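PDB 2ICS: adenine Deaminase from Enterococcus faecalis, which binds two zinc ions per subunit and, as an esterase, deacetylates acetyl-(R)-mandelate in vitro with very low efficiency. Local coordinates for residues A[303-306]-A[307-311]; A[90-93]-A[94-98]; A[190-193]-A[194-197]; A[271-275]-A[276-280]; A[362-366]-A[367-371]. All coordinates share one frame; numbering follows the deposited sequence.

Contact 1: A[303-306]-A[307-311]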
# COMPACT_ATOMS: atom_id res chain seq x y z
N ILE A 303 -9.17 -9.02 4.34
CA ILE A 303 -8.00 -8.88 3.48
C ILE A 303 -8.33 -7.89 2.36
O ILE A 303 -7.57 -6.95 2.12
CB ILE A 303 -7.59 -10.24 2.89
CG1 ILE A 303 -7.03 -11.13 4.00
CG2 ILE A 303 -6.55 -10.05 1.78
CD1 ILE A 303 -6.70 -12.55 3.55
N ILE A 304 -9.47 -8.09 1.70
CA ILE A 304 -9.90 -7.20 0.61
C ILE A 304 -10.02 -5.76 1.10
O ILE A 304 -9.60 -4.81 0.43
CB ILE A 304 -11.26 -7.64 0.03
CG1 ILE A 304 -11.09 -8.90 -0.82
CG2 ILE A 304 -11.87 -6.53 -0.81
CD1 ILE A 304 -10.14 -8.74 -1.99
N GLU A 305 -10.62 -5.60 2.28
CA GLU A 305 -10.80 -4.28 2.85
C GLU A 305 -9.45 -3.63 3.11
O GLU A 305 -9.31 -2.41 2.99
CB GLU A 305 -11.59 -4.38 4.16
CG GLU A 305 -11.79 -3.04 4.86
CD GLU A 305 -12.68 -3.16 6.08
OE1 GLU A 305 -13.86 -3.56 5.92
OE2 GLU A 305 -12.21 -2.86 7.20
N LYS A 306 -8.45 -4.44 3.44
CA LYS A 306 -7.11 -3.93 3.73
C LYS A 306 -6.27 -3.54 2.51
O LYS A 306 -5.17 -3.01 2.66
CB LYS A 306 -6.37 -4.94 4.62
CG LYS A 306 -7.01 -5.06 5.99
CD LYS A 306 -6.42 -6.17 6.83
CE LYS A 306 -7.26 -6.42 8.08
NZ LYS A 306 -7.42 -5.19 8.93
N VAL A 307 -6.77 -3.81 1.31
CA VAL A 307 -6.06 -3.43 0.08
C VAL A 307 -6.97 -2.51 -0.74
O VAL A 307 -6.71 -2.28 -1.92
CB VAL A 307 -5.65 -4.65 -0.79
CG1 VAL A 307 -4.64 -5.51 -0.05
CG2 VAL A 307 -6.88 -5.47 -1.18
N THR A 308 -8.02 -1.99 -0.11
CA THR A 308 -8.95 -1.08 -0.79
C THR A 308 -9.39 0.09 0.08
O THR A 308 -8.83 1.18 -0.00
CB THR A 308 -10.22 -1.81 -1.29
OG1 THR A 308 -10.84 -2.51 -0.20
CG2 THR A 308 -9.88 -2.78 -2.40
N LYS A 309 -10.38 -0.15 0.93
CA LYS A 309 -10.90 0.90 1.80
C LYS A 309 -9.86 1.48 2.77
O LYS A 309 -9.77 2.69 2.94
CB LYS A 309 -12.10 0.38 2.60
CG LYS A 309 -12.80 1.44 3.43
CD LYS A 309 -13.93 0.84 4.25
CE LYS A 309 -14.68 1.92 5.01
NZ LYS A 309 -15.77 1.35 5.85
N ALA A 310 -9.07 0.62 3.40
CA ALA A 310 -8.07 1.08 4.35
C ALA A 310 -7.02 1.99 3.69
O ALA A 310 -6.87 3.14 4.08
CB ALA A 310 -7.39 -0.11 5.02
N PRO A 311 -6.29 1.49 2.68
CA PRO A 311 -5.29 2.36 2.05
C PRO A 311 -5.93 3.65 1.52
O PRO A 311 -5.33 4.72 1.61
CB PRO A 311 -4.71 1.49 0.94
CG PRO A 311 -5.79 0.47 0.66
CD PRO A 311 -6.31 0.16 2.04
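Val307 and Thr308 both bond back to Ile304 O at the end of helix 300-305, and the chain makes a type I beta turn, Glu305 to Thr308, on its way to helix 309-314. Val307 N donates to Ile304 O at 3.1 Å from above the carbonyl plane. The methyl CG2 of Val307 lies beside the same oxygen. Thr308 comes to it from the opposite face of that plane. Its OG1 donates to Ile304 O over 2.7 Å. The torsion that sets this up is chi1 54°, with OG1 between the backbone N and the carbonyl carbon. Two donors thus grip one oxygen. Thr308 holds the N-cap position of the next helix, yet its hydroxyl serves the helix before it. The turn itself is closed by a weak bond from Thr308 N to Glu305 O.

Lys309 runs side by side with Glu305, CB at 4.1 Å from Glu305 CG. Their charged ends, Glu305 OE1 and Lys309 NZ, stay 5.3 Å apart, so any attraction is probably mild. Lys306 turns elsewhere and gives its NZ to Ala266 O. Ala310 N makes a nearly straight bond to Glu305 O (176° at the hydrogen), and its CB packs near Lys306 CA. Pro311 has no N-H to give. Its ring leans on Ile57 and Asp59 of strand 51-61, while its CD sits 3.4 Å from Lys306 O.

Contact 2: A[90-93]-A[94-98]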
# COMPACT_ATOMS: atom_id res chain seq x y z
N GLY A 90 7.96 7.56 -1.30
CA GLY A 90 9.09 8.46 -1.17
C GLY A 90 10.36 8.17 -1.95
O GLY A 90 11.46 8.51 -1.51
N THR A 91 10.22 7.54 -3.11
CA THR A 91 11.40 7.26 -3.92
C THR A 91 12.05 8.59 -4.29
O THR A 91 13.27 8.69 -4.38
CB THR A 91 11.03 6.54 -5.23
OG1 THR A 91 10.40 5.29 -4.93
CG2 THR A 91 12.28 6.29 -6.07
N THR A 92 11.22 9.60 -4.51
CA THR A 92 11.70 10.92 -4.90
C THR A 92 11.45 11.99 -3.87
O THR A 92 10.54 11.90 -3.05
CB THR A 92 11.02 11.41 -6.21
OG1 THR A 92 9.63 11.64 -5.97
CG2 THR A 92 11.18 10.38 -7.31
N GLY A 93 12.28 13.03 -3.93
CA GLY A 93 12.15 14.17 -3.05
C GLY A 93 11.69 15.32 -3.91
O GLY A 93 11.44 15.14 -5.10
N ALA A 94 11.57 16.51 -3.33
CA ALA A 94 11.12 17.68 -4.07
C ALA A 94 11.94 17.96 -5.33
O ALA A 94 11.42 18.49 -6.31
CB ALA A 94 11.15 18.91 -3.16
N GLU A 95 13.22 17.60 -5.32
CA GLU A 95 14.10 17.86 -6.45
C GLU A 95 13.93 16.94 -7.67
O GLU A 95 14.40 17.27 -8.76
CB GLU A 95 15.56 17.83 -5.99
CG GLU A 95 15.92 18.94 -5.01
CD GLU A 95 16.02 20.31 -5.66
OE1 GLU A 95 16.88 20.49 -6.55
OE2 GLU A 95 15.23 21.21 -5.29
N ASN A 96 13.27 15.80 -7.49
CA ASN A 96 13.09 14.89 -8.62
C ASN A 96 11.68 14.34 -8.80
O ASN A 96 11.42 13.57 -9.72
CB ASN A 96 14.10 13.74 -8.54
CG ASN A 96 14.21 13.13 -7.15
OD1 ASN A 96 13.62 13.63 -6.18
ND2 ASN A 96 14.97 12.05 -7.04
N ILE A 97 10.75 14.77 -7.95
CA ILE A 97 9.38 14.28 -8.04
C ILE A 97 8.67 14.68 -9.34
O ILE A 97 7.79 13.96 -9.83
CB ILE A 97 8.56 14.76 -6.82
CG1 ILE A 97 7.22 14.03 -6.78
CG2 ILE A 97 8.38 16.28 -6.88
CD1 ILE A 97 6.54 14.10 -5.44
N HIS A 98 9.06 15.82 -9.91
CA HIS A 98 8.46 16.28 -11.16
C HIS A 98 8.81 15.35 -12.32
O HIS A 98 7.95 15.02 -13.14
CB HIS A 98 8.91 17.70 -11.47
CG HIS A 98 8.07 18.75 -10.81
ND1 HIS A 98 6.82 19.11 -11.29
CD2 HIS A 98 8.27 19.50 -9.70
CE1 HIS A 98 6.30 20.03 -10.50
NE2 HIS A 98 7.16 20.28 -9.52
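Thr92 and Gly93 pack closely against Asn96 and Ile97 where a tight turn carries the chain from strand 83-89 into helix 97-105. The buried side is held mainly by Asn96. Its chi1 of 46° tucks CG in over its own backbone and turns the amide back over the turn. OD1 then accepts from Gly93 N at 2.7 Å, with the donor tilted 22° from the carbonyl plane. The same oxygen lies 3.4 Å from Thr92 CB. Asn96 N closes the turn on Gly93 O at 3.1 Å, and Ile97 N adds a weak bond to that oxygen. Thr92 and Ile97 cross at about a right angle. Thr92 OG1 rests 3.4 Å from both CA and CB of Ile97.

The other side is looser. Glu95 is exposed and its carboxylate extends off the turn. Ala94 touches Gly93 through CB, and it also touches Leu138 and Ala142 of helix 136-145. Next to the tight part, Thr91 OG1 bonds to His62 ND1, which makes it a second-shell partner of a zinc ligand.

Asn96 is at the N-cap position but makes no capping bond. Its OD1 is spent on Gly93 N, and its ND2 donates to Trp120 O. With both ends of the amide engaged, its rotation is fixed, and the buried N-H of Gly93 is satisfied by a side chain.

Contact 3: A[190-193]-A[194-197]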
# COMPACT_ATOMS: atom_id res chain seq x y z
N GLY A 190 13.13 -0.08 10.91
CA GLY A 190 14.01 -1.18 10.63
C GLY A 190 14.88 -1.38 11.85
O GLY A 190 14.38 -1.40 12.98
N SER A 191 16.18 -1.52 11.63
CA SER A 191 17.13 -1.71 12.71
C SER A 191 17.31 -0.40 13.47
O SER A 191 17.05 0.68 12.94
CB SER A 191 18.48 -2.14 12.15
OG SER A 191 18.35 -3.33 11.39
N ALA A 192 17.74 -0.50 14.72
CA ALA A 192 17.97 0.69 15.54
C ALA A 192 19.38 1.16 15.21
O ALA A 192 20.23 0.36 14.81
CB ALA A 192 17.85 0.34 17.02
N PRO A 193 19.66 2.46 15.36
CA PRO A 193 18.75 3.52 15.82
C PRO A 193 17.86 4.05 14.70
O PRO A 193 18.16 3.88 13.53
CB PRO A 193 19.71 4.59 16.32
CG PRO A 193 20.82 4.50 15.31
CD PRO A 193 21.03 2.99 15.20
N PRO A 194 16.75 4.71 15.07
CA PRO A 194 16.37 4.93 16.47
C PRO A 194 15.67 3.70 17.02
O PRO A 194 15.34 2.78 16.28
CB PRO A 194 15.41 6.12 16.39
CG PRO A 194 15.58 6.67 14.96
CD PRO A 194 15.85 5.44 14.16
N HIS A 195 15.45 3.70 18.33
CA HIS A 195 14.75 2.60 18.97
C HIS A 195 13.26 2.77 18.66
O HIS A 195 12.77 3.89 18.60
CB HIS A 195 15.01 2.63 20.48
CG HIS A 195 16.39 2.20 20.85
ND1 HIS A 195 16.82 0.90 20.72
CD2 HIS A 195 17.45 2.91 21.29
CE1 HIS A 195 18.10 0.83 21.06
NE2 HIS A 195 18.51 2.03 21.41
N LEU A 196 12.57 1.65 18.45
CA LEU A 196 11.15 1.69 18.11
C LEU A 196 10.30 2.54 19.04
O LEU A 196 9.48 3.33 18.58
CB LEU A 196 10.59 0.27 18.05
CG LEU A 196 9.16 0.15 17.50
CD1 LEU A 196 9.07 0.77 16.11
CD2 LEU A 196 8.74 -1.31 17.46
N ASP A 197 10.49 2.38 20.35
CA ASP A 197 9.71 3.12 21.33
C ASP A 197 9.83 4.63 21.15
O ASP A 197 8.87 5.37 21.35
CB ASP A 197 10.13 2.72 22.75
CG ASP A 197 11.62 2.84 22.98
OD1 ASP A 197 12.40 2.28 22.18
OD2 ASP A 197 12.03 3.48 23.97
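Two successive cis peptide bonds, Ala192-Pro193 and Pro193-Pro194, bend the chain so sharply that Pro194 O swings back to Ala192 CA at 3.4 Å. The angle at the hydrogen is 143°, as expected of a CA-H...O contact. Pro193 CA makes a more bent contact of the same kind with Pro194 O, at 3.5 Å. The carbonyl therefore sits over two alpha hydrogens, and no conventional hydrogen bond links 190-193 to 194-197.

The side chains meet through carbon. The second cis bond puts the CA atoms of Pro193 and Pro194 only 2.8 Å apart. The same bond brings Pro193 CB to 3.4 Å from Pro194 CA, so this closeness comes from the covalent geometry and not from packing. Ala192 CB points toward 194-197 and lies 3.6 Å from Pro194 O. It also meets the imidazole of His195 obliquely, 3.9 Å from ND1. His195 has CG anti to its carbonyl carbon (chi1 -73°), which leaves the exposed ring alongside that methyl. His195 is the N-cap residue of the helix that follows.

This is a beta-alpha loop of the TIM barrel. It runs from strand 186-189, which carries the zinc ligand His188, to helix 196-202. Asn218 ties its two ends, accepting from Leu196 N and donating to Gly190 O. Pro193 and Pro194 rest on Ile162 of helix 159-162, and Leu196 packs on Phe231 of helix 230-237.

Contact 4: A[271-275]-A[276-280]. With ZN (zinc ion), chain B.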
# COMPACT_ATOMS: atom_id res chain seq x y z
N THR A 271 3.07 -4.06 -0.37
CA THR A 271 4.21 -4.87 -0.79
C THR A 271 5.63 -4.35 -0.63
O THR A 271 6.55 -5.16 -0.48
CB THR A 271 4.07 -5.20 -2.27
OG1 THR A 271 4.08 -3.98 -3.02
CG2 THR A 271 2.77 -5.95 -2.54
N ASP A 272 5.81 -3.03 -0.68
CA ASP A 272 7.15 -2.43 -0.67
C ASP A 272 7.91 -3.14 -1.79
O ASP A 272 9.05 -3.55 -1.64
CB ASP A 272 7.89 -2.63 0.65
CG ASP A 272 9.29 -2.03 0.60
OD1 ASP A 272 9.49 -1.06 -0.15
OD2 ASP A 272 10.19 -2.52 1.32
N ILE A 273 7.22 -3.27 -2.91
CA ILE A 273 7.74 -3.95 -4.09
C ILE A 273 8.57 -3.05 -5.00
O ILE A 273 8.35 -1.84 -5.09
CB ILE A 273 6.55 -4.51 -4.91
CG1 ILE A 273 7.04 -5.44 -6.01
CG2 ILE A 273 5.76 -3.35 -5.53
CD1 ILE A 273 5.90 -6.14 -6.73
N TYR A 274 9.54 -3.66 -5.66
CA TYR A 274 10.37 -2.98 -6.65
C TYR A 274 10.86 -4.12 -7.52
O TYR A 274 10.77 -5.29 -7.12
CB TYR A 274 11.49 -2.15 -6.00
CG TYR A 274 12.70 -2.88 -5.47
CD1 TYR A 274 13.91 -2.82 -6.15
CD2 TYR A 274 12.64 -3.58 -4.27
CE1 TYR A 274 15.05 -3.43 -5.63
CE2 TYR A 274 13.77 -4.19 -3.74
CZ TYR A 274 14.97 -4.11 -4.43
OH TYR A 274 16.10 -4.71 -3.90
N ILE A 275 11.35 -3.82 -8.72
CA ILE A 275 11.73 -4.86 -9.66
C ILE A 275 12.47 -6.09 -9.12
O ILE A 275 12.13 -7.21 -9.49
CB ILE A 275 12.51 -4.26 -10.87
CG1 ILE A 275 12.50 -5.26 -12.02
CG2 ILE A 275 13.94 -3.91 -10.47
CD1 ILE A 275 12.80 -4.64 -13.38
N ARG A 276 13.44 -5.89 -8.24
CA ARG A 276 14.20 -7.01 -7.70
C ARG A 276 13.41 -8.00 -6.85
O ARG A 276 13.50 -9.21 -7.08
CB ARG A 276 15.42 -6.50 -6.91
CG ARG A 276 16.42 -5.75 -7.78
CD ARG A 276 17.63 -5.26 -6.98
NE ARG A 276 18.41 -6.37 -6.42
CZ ARG A 276 19.56 -6.22 -5.77
NH1 ARG A 276 20.08 -5.01 -5.59
NH2 ARG A 276 20.20 -7.29 -5.30
N ASN A 277 12.65 -7.53 -5.86
CA ASN A 277 11.89 -8.48 -5.06
C ASN A 277 10.63 -8.96 -5.76
O ASN A 277 10.01 -9.92 -5.33
CB ASN A 277 11.56 -7.93 -3.65
CG ASN A 277 10.73 -6.67 -3.68
OD1 ASN A 277 9.79 -6.54 -4.46
ND2 ASN A 277 11.05 -5.73 -2.80
N ARG A 278 10.27 -8.31 -6.87
CA ARG A 278 9.11 -8.72 -7.64
C ARG A 278 9.50 -9.88 -8.56
O ARG A 278 8.79 -10.88 -8.66
CB ARG A 278 8.56 -7.58 -8.51
CG ARG A 278 7.70 -8.09 -9.68
CD ARG A 278 6.93 -6.99 -10.40
NE ARG A 278 7.77 -6.13 -11.24
CZ ARG A 278 8.27 -6.48 -12.42
NH1 ARG A 278 8.03 -7.68 -12.93
NH2 ARG A 278 9.02 -5.61 -13.10
N GLU A 279 10.62 -9.71 -9.25
CA GLU A 279 11.10 -10.73 -10.18
C GLU A 279 11.64 -11.97 -9.47
O GLU A 279 11.33 -13.09 -9.86
CB GLU A 279 12.21 -10.18 -11.09
CG GLU A 279 11.74 -9.32 -12.25
CD GLU A 279 12.87 -8.91 -13.19
OE1 GLU A 279 12.62 -8.11 -14.11
OE2 GLU A 279 14.02 -9.39 -13.02
N ASN A 280 12.44 -11.76 -8.43
CA ASN A 280 13.05 -12.87 -7.72
C ASN A 280 12.45 -13.20 -6.36
O ASN A 280 12.95 -14.09 -5.67
CB ASN A 280 14.55 -12.60 -7.55
CG ASN A 280 15.21 -12.12 -8.83
OD1 ASN A 280 15.08 -12.75 -9.88
ND2 ASN A 280 15.93 -11.01 -8.75
ZN ZN B . 9.94 1.03 0.47
O HOH W 1 12.41 -4.21 -0.13
O HOH W 2 10.62 -0.13 1.97
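Asn277 reaches back to Tyr274, the N-cap residue of helix 275-279, where a loop of the TIM barrel leads into that helix. From CB, a chi1 of 60° swings CG back over the main chain, which folds the amide toward the preceding loop. CG lies 3.7 Å from Tyr274 CD2. OD1, on the third residue of the helix, accepts from the N-cap backbone, Tyr274 N, at 3.1 Å, the donor tilted 35° from the carbonyl plane. It also brushes Ile273 CG1. ND2 donates to Asp272 O over 3.2 Å. It passes 3.1 Å from Tyr274 CD2, with the amide and ring planes 81° apart. ND2 also makes weak bonds to Thr248 OG1 and to a water.

Beside the amide, Arg276 runs alongside the Tyr274 ring, its CB 3.3 Å from CE1. Arg276 N and Asn277 N lie over one face of that ring, toward its rim. Ile273 CD1 packs on Arg278 CB, while the guanidinium of Arg278 is held by a salt bridge to Asp72.

Asn277 thus bonds to the backbone on both sides of Ile273, next to the zinc ligand Asp272. The water that accepts weakly from ND2 donates to Asp272 OD2. The zinc is completed by His60, His62, the carbamate of Lys154 and a second water; Asp272 OD1 binds it at 2.2 Å.

Contact 5: A[362-366]-A[367-371]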
# COMPACT_ATOMS: atom_id res chain seq x y z
N THR A 362 -9.15 -6.13 -14.79
CA THR A 362 -8.89 -4.94 -14.00
C THR A 362 -9.45 -3.73 -14.74
O THR A 362 -9.13 -3.49 -15.90
CB THR A 362 -7.37 -4.76 -13.76
OG1 THR A 362 -6.84 -5.94 -13.15
CG2 THR A 362 -7.12 -3.57 -12.85
N ILE A 363 -10.30 -2.98 -14.05
CA ILE A 363 -10.91 -1.80 -14.64
C ILE A 363 -10.33 -0.56 -13.98
O ILE A 363 -10.27 -0.48 -12.76
CB ILE A 363 -12.43 -1.81 -14.46
CG1 ILE A 363 -13.01 -3.08 -15.07
CG2 ILE A 363 -13.04 -0.57 -15.10
CD1 ILE A 363 -14.49 -3.22 -14.89
N ILE A 364 -9.93 0.40 -14.81
CA ILE A 364 -9.34 1.63 -14.32
C ILE A 364 -10.01 2.82 -15.00
O ILE A 364 -9.98 2.94 -16.23
CB ILE A 364 -7.83 1.68 -14.62
CG1 ILE A 364 -7.14 0.46 -14.01
CG2 ILE A 364 -7.24 2.98 -14.08
CD1 ILE A 364 -5.62 0.44 -14.18
N GLY A 365 -10.59 3.70 -14.20
CA GLY A 365 -11.26 4.87 -14.72
C GLY A 365 -12.29 4.50 -15.77
O GLY A 365 -12.54 5.27 -16.69
N GLY A 366 -12.87 3.31 -15.64
CA GLY A 366 -13.86 2.88 -16.60
C GLY A 366 -13.31 2.08 -17.76
O GLY A 366 -14.08 1.51 -18.54
N GLN A 367 -11.99 2.03 -17.89
CA GLN A 367 -11.35 1.28 -18.96
C GLN A 367 -11.09 -0.15 -18.49
O GLN A 367 -10.72 -0.37 -17.34
CB GLN A 367 -10.03 1.93 -19.38
CG GLN A 367 -10.16 3.34 -19.93
CD GLN A 367 -11.13 3.42 -21.10
OE1 GLN A 367 -10.97 2.72 -22.10
NE2 GLN A 367 -12.13 4.28 -20.98
N ILE A 368 -11.28 -1.11 -19.39
CA ILE A 368 -11.09 -2.51 -19.07
C ILE A 368 -9.73 -3.04 -19.53
O ILE A 368 -9.29 -2.76 -20.64
CB ILE A 368 -12.19 -3.36 -19.74
CG1 ILE A 368 -13.56 -2.88 -19.29
CG2 ILE A 368 -12.00 -4.84 -19.41
CD1 ILE A 368 -14.70 -3.36 -20.16
N TYR A 369 -9.09 -3.81 -18.66
CA TYR A 369 -7.79 -4.41 -18.95
C TYR A 369 -7.86 -5.87 -18.51
O TYR A 369 -8.18 -6.17 -17.36
CB TYR A 369 -6.68 -3.69 -18.19
CG TYR A 369 -6.56 -2.21 -18.52
CD1 TYR A 369 -5.96 -1.78 -19.70
CD2 TYR A 369 -7.07 -1.25 -17.65
CE1 TYR A 369 -5.85 -0.42 -20.00
CE2 TYR A 369 -6.97 0.11 -17.94
CZ TYR A 369 -6.36 0.52 -19.11
OH TYR A 369 -6.28 1.87 -19.39
N ASP A 370 -7.57 -6.78 -19.43
CA ASP A 370 -7.62 -8.21 -19.14
C ASP A 370 -6.36 -8.69 -18.43
O ASP A 370 -5.25 -8.31 -18.80
CB ASP A 370 -7.80 -8.99 -20.44
CG ASP A 370 -8.32 -10.39 -20.21
OD1 ASP A 370 -7.71 -11.14 -19.41
OD2 ASP A 370 -9.35 -10.74 -20.83
N ASN A 371 -6.54 -9.52 -17.40
CA ASN A 371 -5.44 -10.06 -16.60
C ASN A 371 -4.83 -9.00 -15.69
O ASN A 371 -5.48 -8.51 -14.76
CB ASN A 371 -4.35 -10.64 -17.51
CG ASN A 371 -4.79 -11.92 -18.21
OD1 ASN A 371 -4.07 -12.45 -19.06
ND2 ASN A 371 -5.98 -12.41 -17.86
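Thr362 and Tyr369 pair at the open end of a beta hairpin with a two-residue loop, Gly365-Gly366, in a type I' turn from Ile364 to Gln367. Backbone bonds come first. Thr362 N donates to Tyr369 O at 2.7 Å, and Tyr369 N returns a bond to Thr362 O. The bonds from Ile364 N to Gln367 O and from Gln367 N to Ile364 O are both 2.8 Å. Between them, Ile363 and Ile368 form the non-hydrogen-bonded pair. Here Ile363 CA-H meets Gln367 O, with CA and O 3.1 Å apart. Gly365 and Gly366 take the positive phi angles of the turn.

Apolar contacts lie on both faces. Ile364 CB meets the ring edge of Tyr369 near its plane, 3.8 Å from CE2, on the face shared with Thr362 and Gln367. The two side chains cross at about a right angle. On the other face, Ile363 and Ile368 touch more loosely, 4.3 Å between their CG1 atoms.

Of the side-chain polar bonds, Thr362 OG1 gives a weak one to Asn371 O.

The hairpin joins strand 350-364 to strand 367-370, the edge of its sheet within this chain. Ile363 and Ile368 pack on Leu7 of strand 5-13, and Thr362 and Ile364 face Thr84 of strand 83-89.

All five contacts are local turns, but their settings differ. Contact 2 is the most buried, contact 3 lies at the surface, and contacts 1, 4 and 5 are partly buried. Contacts 2, 3 and 4 lie on the loops around the zinc and adenine site. Contact 4 supplies a metal ligand, contact 2 supports another through Thr91, and contact 3 follows His188. Contacts 2 and 4 both use an asparagine amide to hold a backbone N-H. Contact 3 relies on cis prolines and CA-H...O contacts. Contact 1 joins two helices against strand 51-61. Contact 5, about 41 Å from contact 3 between centres, is beta pairing away from the active site.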